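Local coordinates for periplasmic sugar-binding protein (Chloroflexus aurantiacus, PDB 4RXU), which binds D-glucose between its two lobes and probably serves as the periplasmic receptor of an ABC-type sugar transporter, at residues 277-289 / 355-367. Sequence-based numbering, arbitrary orientation.
Sequences QDAEKASVQYIID and SGYYSASDFTNLP. With BGC (beta-D-glucopyranose), chain C; CIT (citric acid), chain B.
Phe363 lies against helix 281-288 with its ring gripped on both faces: Val284 CG1 sits over one, 3.6 Å from the ring centroid, and CB of its own neighbour Asp362 over the other. Lys281 O and Gln285 OE1 meet the edge of the same ring. One turn on, Ile288 CD1 touches Phe363 CB and Leu366 CD1, while its CG2 packs on Asn365 O. Leu366 and Val284 also touch helix 348-354. Beside this apolar cluster the amide of Gln285 works like a peptide group toward the extended backbone at Thr364. Its CG is anti to the backbone N (chi1 -164°) and the chain bends at the next bond. Gln285 OE1 thereby accepts from Thr364 N at 2.9 Å. Gln285 NE2 donates to Thr364 O at 3.0 Å, and both bonds are nearly straight (168° and 170°). NE2 also donates to Asp289 OD1, arriving from above the carboxylate plane, and a water links OE1 to Asp362 O, so the amide is fixed in rotation. At the start of the helix, Tyr358 OH donates to Ala279 O, 2.6 Å away, tilted from the carbonyl plane; its ring takes Lys281 CG on one face and Tyr357 CD2 on the other. The solvent side is looser. Lys281 runs out extended beyond CG, its NZ a long 3.5 Å from Asp362 OD2 in a salt bridge. Lys281 NZ also donates to CIT O2, 2.8 Å away, on a citrate probably left from crystallisation; at the far end waters join Asp289 to Thr364 and Asn365. Asp278, just before the helix, takes hydrogen bonds from O3 and O4 of beta-D-glucopyranose. The C-terminal tail thus packs on the helix that follows one of the sugar-binding loops of a two-lobed periplasmic binding protein fold.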
loop_
_atom_site.group_PDB
_atom_site.type_symbol
_atom_site.label_atom_id
_atom_site.label_comp_id
_atom_site.label_asym_id
_atom_site.label_seq_id
_atom_site.Cartn_x
_atom_site.Cartn_y
_atom_site.Cartn_z
ATOM N N GLN A 277 2.028 6.582 3.028
ATOM C CA GLN A 277 2.498 6.223 1.700
ATOM C C GLN A 277 1.450 6.580 0.660
ATOM O O GLN A 277 0.276 6.688 0.988
ATOM C CB GLN A 277 2.815 4.728 1.572
ATOM C CG GLN A 277 1.597 3.826 1.568
ATOM C CD GLN A 277 1.979 2.376 1.388
ATOM O OE1 GLN A 277 2.529 1.987 0.355
ATOM N NE2 GLN A 277 1.704 1.570 2.398
ATOM N N ASP A 278 1.953 6.751 -0.566
ATOM C CA ASP A 278 1.204 6.958 -1.827
ATOM C C ASP A 278 1.364 8.390 -2.359
ATOM O O ASP A 278 1.013 8.663 -3.505
ATOM C CB ASP A 278 -0.296 6.669 -1.704
ATOM C CG ASP A 278 -0.625 5.195 -1.425
ATOM O OD1 ASP A 278 0.239 4.300 -1.568
ATOM O OD2 ASP A 278 -1.807 4.948 -1.100
ATOM N N ALA A 279 1.873 9.308 -1.527
ATOM C CA ALA A 279 2.033 10.708 -1.947
ATOM C C ALA A 279 0.725 11.279 -2.504
ATOM O O ALA A 279 0.709 11.999 -3.501
ATOM C CB ALA A 279 3.185 10.877 -2.933
ATOM N N GLU A 280 -0.372 10.988 -1.817
ATOM C CA GLU A 280 -1.642 11.626 -2.141
ATOM C C GLU A 280 -1.478 13.143 -1.965
ATOM O O GLU A 280 -0.805 13.601 -1.051
ATOM C CB GLU A 280 -2.768 11.077 -1.257
ATOM C CG GLU A 280 -3.080 9.585 -1.529
ATOM C CD GLU A 280 -3.748 9.290 -2.877
ATOM O OE1 GLU A 280 -4.314 10.220 -3.502
ATOM O OE2 GLU A 280 -3.719 8.115 -3.311
ATOM N N LYS A 281 -2.125 13.915 -2.830
ATOM C CA LYS A 281 -1.955 15.368 -2.832
ATOM C C LYS A 281 -2.235 15.976 -1.465
ATOM O O LYS A 281 -1.482 16.826 -0.998
ATOM C CB LYS A 281 -2.790 16.014 -3.937
ATOM C CG LYS A 281 -2.265 15.653 -5.320
ATOM C CD LYS A 281 -3.073 16.283 -6.438
ATOM C CE LYS A 281 -2.602 15.875 -7.811
ATOM N NZ LYS A 281 -3.435 16.528 -8.859
ATOM N N ALA A 282 -3.319 15.532 -0.829
ATOM C CA ALA A 282 -3.706 16.106 0.456
ATOM C C ALA A 282 -2.651 15.811 1.495
ATOM O O ALA A 282 -2.455 16.603 2.416
ATOM C CB ALA A 282 -5.076 15.597 0.910
ATOM N N SER A 283 -1.978 14.668 1.375
ATOM C CA SER A 283 -0.885 14.380 2.314
ATOM C C SER A 283 0.387 15.135 1.989
ATOM O O SER A 283 1.153 15.469 2.895
ATOM C CB SER A 283 -0.570 12.877 2.421
ATOM O OG SER A 283 -1.516 12.237 3.241
ATOM N N VAL A 284 0.651 15.364 0.706
ATOM C CA VAL A 284 1.783 16.225 0.345
ATOM C C VAL A 284 1.579 17.592 1.004
ATOM O O VAL A 284 2.511 18.163 1.587
ATOM C CB VAL A 284 1.941 16.363 -1.178
ATOM C CG1 VAL A 284 3.065 17.345 -1.535
ATOM C CG2 VAL A 284 2.256 15.003 -1.779
ATOM N N GLN A 285 0.342 18.091 0.961
ATOM C CA GLN A 285 0.069 19.381 1.590
ATOM C C GLN A 285 0.247 19.296 3.102
ATOM O O GLN A 285 0.813 20.189 3.706
ATOM C CB GLN A 285 -1.314 19.882 1.234
ATOM C CG GLN A 285 -1.498 21.373 1.532
ATOM C CD GLN A 285 -0.514 22.273 0.793
ATOM O OE1 GLN A 285 -0.496 22.292 -0.428
ATOM N NE2 GLN A 285 0.354 22.980 1.545
ATOM N N TYR A 286 -0.269 18.246 3.739
ATOM C CA TYR A 286 0.021 18.059 5.180
ATOM C C TYR A 286 1.511 18.059 5.469
ATOM O O TYR A 286 1.931 18.609 6.478
ATOM C CB TYR A 286 -0.568 16.773 5.740
ATOM C CG TYR A 286 -1.978 16.866 6.313
ATOM C CD1 TYR A 286 -2.954 17.694 5.756
ATOM C CD2 TYR A 286 -2.361 16.052 7.387
ATOM C CE1 TYR A 286 -4.237 17.748 6.288
ATOM C CE2 TYR A 286 -3.643 16.087 7.917
ATOM C CZ TYR A 286 -4.571 16.945 7.382
ATOM O OH TYR A 286 -5.824 16.970 7.912
ATOM N N ILE A 287 2.301 17.407 4.624
ATOM C CA ILE A 287 3.754 17.363 4.838
ATOM C C ILE A 287 4.337 18.767 4.749
ATOM O O ILE A 287 5.082 19.200 5.638
ATOM C CB ILE A 287 4.454 16.411 3.863
ATOM C CG1 ILE A 287 4.074 14.969 4.216
ATOM C CG2 ILE A 287 5.966 16.587 3.924
ATOM C CD1 ILE A 287 4.437 13.952 3.163
ATOM N N ILE A 288 3.936 19.507 3.729
ATOM C CA ILE A 288 4.382 20.907 3.588
ATOM C C ILE A 288 4.044 21.705 4.849
ATOM O O ILE A 288 4.893 22.451 5.377
ATOM C CB ILE A 288 3.746 21.571 2.350
ATOM C CG1 ILE A 288 4.293 20.937 1.071
ATOM C CG2 ILE A 288 4.003 23.072 2.390
ATOM C CD1 ILE A 288 3.539 21.282 -0.176
ATOM N N ASP A 289 2.822 21.515 5.340
ATOM C CA ASP A 289 2.274 22.283 6.440
ATOM C C ASP A 289 2.636 21.758 7.823
ATOM O O ASP A 289 2.183 22.318 8.832
ATOM C CB ASP A 289 0.760 22.347 6.341
ATOM C CG ASP A 289 0.263 23.125 5.132
ATOM O OD1 ASP A 289 1.016 23.899 4.522
ATOM O OD2 ASP A 289 -0.917 22.961 4.791
ATOM N N SER A 355 10.731 15.363 -10.606
ATOM C CA SER A 355 10.458 14.088 -11.271
ATOM C C SER A 355 9.288 14.145 -12.263
ATOM O O SER A 355 9.039 13.185 -12.990
ATOM C CB SER A 355 10.122 13.049 -10.227
ATOM O OG SER A 355 8.884 13.378 -9.583
ATOM N N GLY A 356 8.540 15.233 -12.253
ATOM C CA GLY A 356 7.349 15.348 -13.082
ATOM C C GLY A 356 6.085 14.679 -12.590
ATOM O O GLY A 356 5.068 14.724 -13.272
ATOM N N TYR A 357 6.130 14.081 -11.408
ATOM C CA TYR A 357 4.969 13.365 -10.915
ATOM C C TYR A 357 3.774 14.292 -10.745
ATOM O O TYR A 357 2.657 14.011 -11.244
ATOM C CB TYR A 357 5.289 12.668 -9.598
ATOM C CG TYR A 357 4.336 11.546 -9.252
ATOM C CD1 TYR A 357 4.434 10.338 -9.889
ATOM C CD2 TYR A 357 3.327 11.708 -8.299
ATOM C CE1 TYR A 357 3.568 9.284 -9.610
ATOM C CE2 TYR A 357 2.490 10.655 -7.982
ATOM C CZ TYR A 357 2.616 9.432 -8.651
ATOM O OH TYR A 357 1.806 8.336 -8.343
ATOM N N TYR A 358 4.033 15.418 -10.086
ATOM C CA TYR A 358 3.029 16.451 -9.885
ATOM C C TYR A 358 3.535 17.806 -10.322
ATOM O O TYR A 358 4.715 18.075 -10.238
ATOM C CB TYR A 358 2.636 16.592 -8.415
ATOM C CG TYR A 358 1.945 15.403 -7.779
ATOM C CD1 TYR A 358 0.934 14.726 -8.433
ATOM C CD2 TYR A 358 2.277 14.993 -6.511
ATOM C CE1 TYR A 358 0.268 13.674 -7.836
ATOM C CE2 TYR A 358 1.610 13.919 -5.909
ATOM C CZ TYR A 358 0.599 13.276 -6.580
ATOM O OH TYR A 358 -0.074 12.206 -6.008
ATOM N N SER A 359 2.618 18.661 -10.749
ATOM C CA SER A 359 2.938 20.069 -10.952
ATOM C C SER A 359 3.045 20.786 -9.608
ATOM O O SER A 359 2.255 20.547 -8.685
ATOM C CB SER A 359 1.887 20.730 -11.832
ATOM O OG SER A 359 2.052 22.148 -11.851
ATOM N N ALA A 360 4.028 21.681 -9.499
ATOM C CA ALA A 360 4.167 22.496 -8.291
ATOM C C ALA A 360 2.888 23.281 -7.972
ATOM O O ALA A 360 2.595 23.557 -6.802
ATOM C CB ALA A 360 5.325 23.464 -8.444
ATOM N N SER A 361 2.143 23.648 -9.016
ATOM C CA SER A 361 0.930 24.439 -8.835
ATOM C C SER A 361 -0.183 23.679 -8.101
ATOM O O SER A 361 -1.190 24.281 -7.700
ATOM C CB SER A 361 0.400 24.924 -10.174
ATOM O OG SER A 361 0.038 23.816 -10.968
ATOM N N ASP A 362 -0.005 22.368 -7.908
ATOM C CA ASP A 362 -0.967 21.579 -7.135
ATOM C C ASP A 362 -0.957 21.920 -5.653
ATOM O O ASP A 362 -1.866 21.516 -4.928
ATOM C CB ASP A 362 -0.637 20.091 -7.194
ATOM C CG ASP A 362 -0.779 19.479 -8.578
ATOM O OD1 ASP A 362 -1.223 20.153 -9.545
ATOM O OD2 ASP A 362 -0.406 18.278 -8.689
ATOM N N PHE A 363 0.115 22.566 -5.202
ATOM C CA PHE A 363 0.364 22.780 -3.782
ATOM C C PHE A 363 0.575 24.217 -3.422
ATOM O O PHE A 363 0.974 25.029 -4.258
ATOM C CB PHE A 363 1.588 21.974 -3.350
ATOM C CG PHE A 363 1.476 20.514 -3.726
ATOM C CD1 PHE A 363 0.522 19.728 -3.121
ATOM C CD2 PHE A 363 2.210 19.973 -4.760
ATOM C CE1 PHE A 363 0.351 18.403 -3.491
ATOM C CE2 PHE A 363 2.042 18.656 -5.143
ATOM C CZ PHE A 363 1.111 17.864 -4.513
ATOM N N THR A 364 0.334 24.504 -2.155
ATOM C CA THR A 364 0.645 25.812 -1.607
ATOM C C THR A 364 1.931 25.709 -0.794
ATOM O O THR A 364 2.161 24.776 0.020
ATOM C CB THR A 364 -0.514 26.404 -0.788
ATOM O OG1 THR A 364 -0.770 25.587 0.343
ATOM C CG2 THR A 364 -1.775 26.455 -1.638
ATOM N N ASN A 365 2.809 26.667 -1.039
ATOM C CA ASN A 365 4.010 26.828 -0.236
ATOM C C ASN A 365 4.995 25.659 -0.235
ATOM O O ASN A 365 5.649 25.343 0.746
ATOM C CB ASN A 365 3.694 27.229 1.189
ATOM C CG ASN A 365 4.901 27.785 1.866
ATOM O OD1 ASN A 365 5.688 28.515 1.247
ATOM N ND2 ASN A 365 5.093 27.424 3.106
ATOM N N LEU A 366 5.133 25.071 -1.400
ATOM C CA LEU A 366 6.071 24.000 -1.602
ATOM C C LEU A 366 7.491 24.547 -1.413
ATOM O O LEU A 366 7.875 25.504 -2.082
ATOM C CB LEU A 366 5.870 23.501 -3.011
ATOM C CG LEU A 366 6.744 22.379 -3.502
ATOM C CD1 LEU A 366 6.495 21.132 -2.689
ATOM C CD2 LEU A 366 6.350 22.184 -4.947
ATOM N N PRO A 367 8.278 23.960 -0.499
ATOM C CA PRO A 367 9.622 24.462 -0.249
ATOM C C PRO A 367 10.544 24.248 -1.446
ATOM O O PRO A 367 11.434 25.073 -1.623
ATOM C CB PRO A 367 10.089 23.664 0.968
ATOM C CG PRO A 367 9.310 22.391 0.903
ATOM C CD PRO A 367 7.970 22.766 0.304
ATOM O OXT PRO A 367 10.392 23.312 -2.231
HETATM C C2 BGC C . -1.548 -0.215 -1.901
HETATM C C3 BGC C . -1.370 1.123 -1.211
HETATM C C4 BGC C . -2.736 1.686 -0.850
HETATM C C5 BGC C . -3.567 0.666 -0.071
HETATM C C6 BGC C . -4.992 1.108 0.174
HETATM C C1 BGC C . -2.273 -1.073 -0.878
HETATM O O1 BGC C . -2.323 -2.421 -1.242
HETATM O O2 BGC C . -0.264 -0.751 -2.238
HETATM O O3 BGC C . -0.674 1.990 -2.102
HETATM O O4 BGC C . -2.545 2.812 0.030
HETATM O O5 BGC C . -3.604 -0.570 -0.758
HETATM O O6 BGC C . -5.624 1.560 -1.027
HETATM C C1 CIT B . -0.635 16.707 -11.682
HETATM O O1 CIT B . 0.329 17.469 -11.824
HETATM O O2 CIT B . -1.257 16.756 -10.619
HETATM C C2 CIT B . -1.066 15.725 -12.771
HETATM C C3 CIT B . -2.097 14.824 -12.153
HETATM O O7 CIT B . -3.362 15.406 -11.932
HETATM C C4 CIT B . -1.811 13.704 -11.170
HETATM C C5 CIT B . -2.963 12.828 -10.693
HETATM O O3 CIT B . -4.119 12.975 -11.185
HETATM O O4 CIT B . -2.705 11.972 -9.793
HETATM C C6 CIT B . -2.555 14.064 -13.425
HETATM O O5 CIT B . -3.673 14.316 -13.977
HETATM O O6 CIT B . -1.812 13.179 -13.923
HETATM O O HOH W 1 -2.551 21.413 -2.058
HETATM O O HOH W 2 3.005 25.825 4.892
HETATM O O HOH W 3 0.261 25.980 2.766
#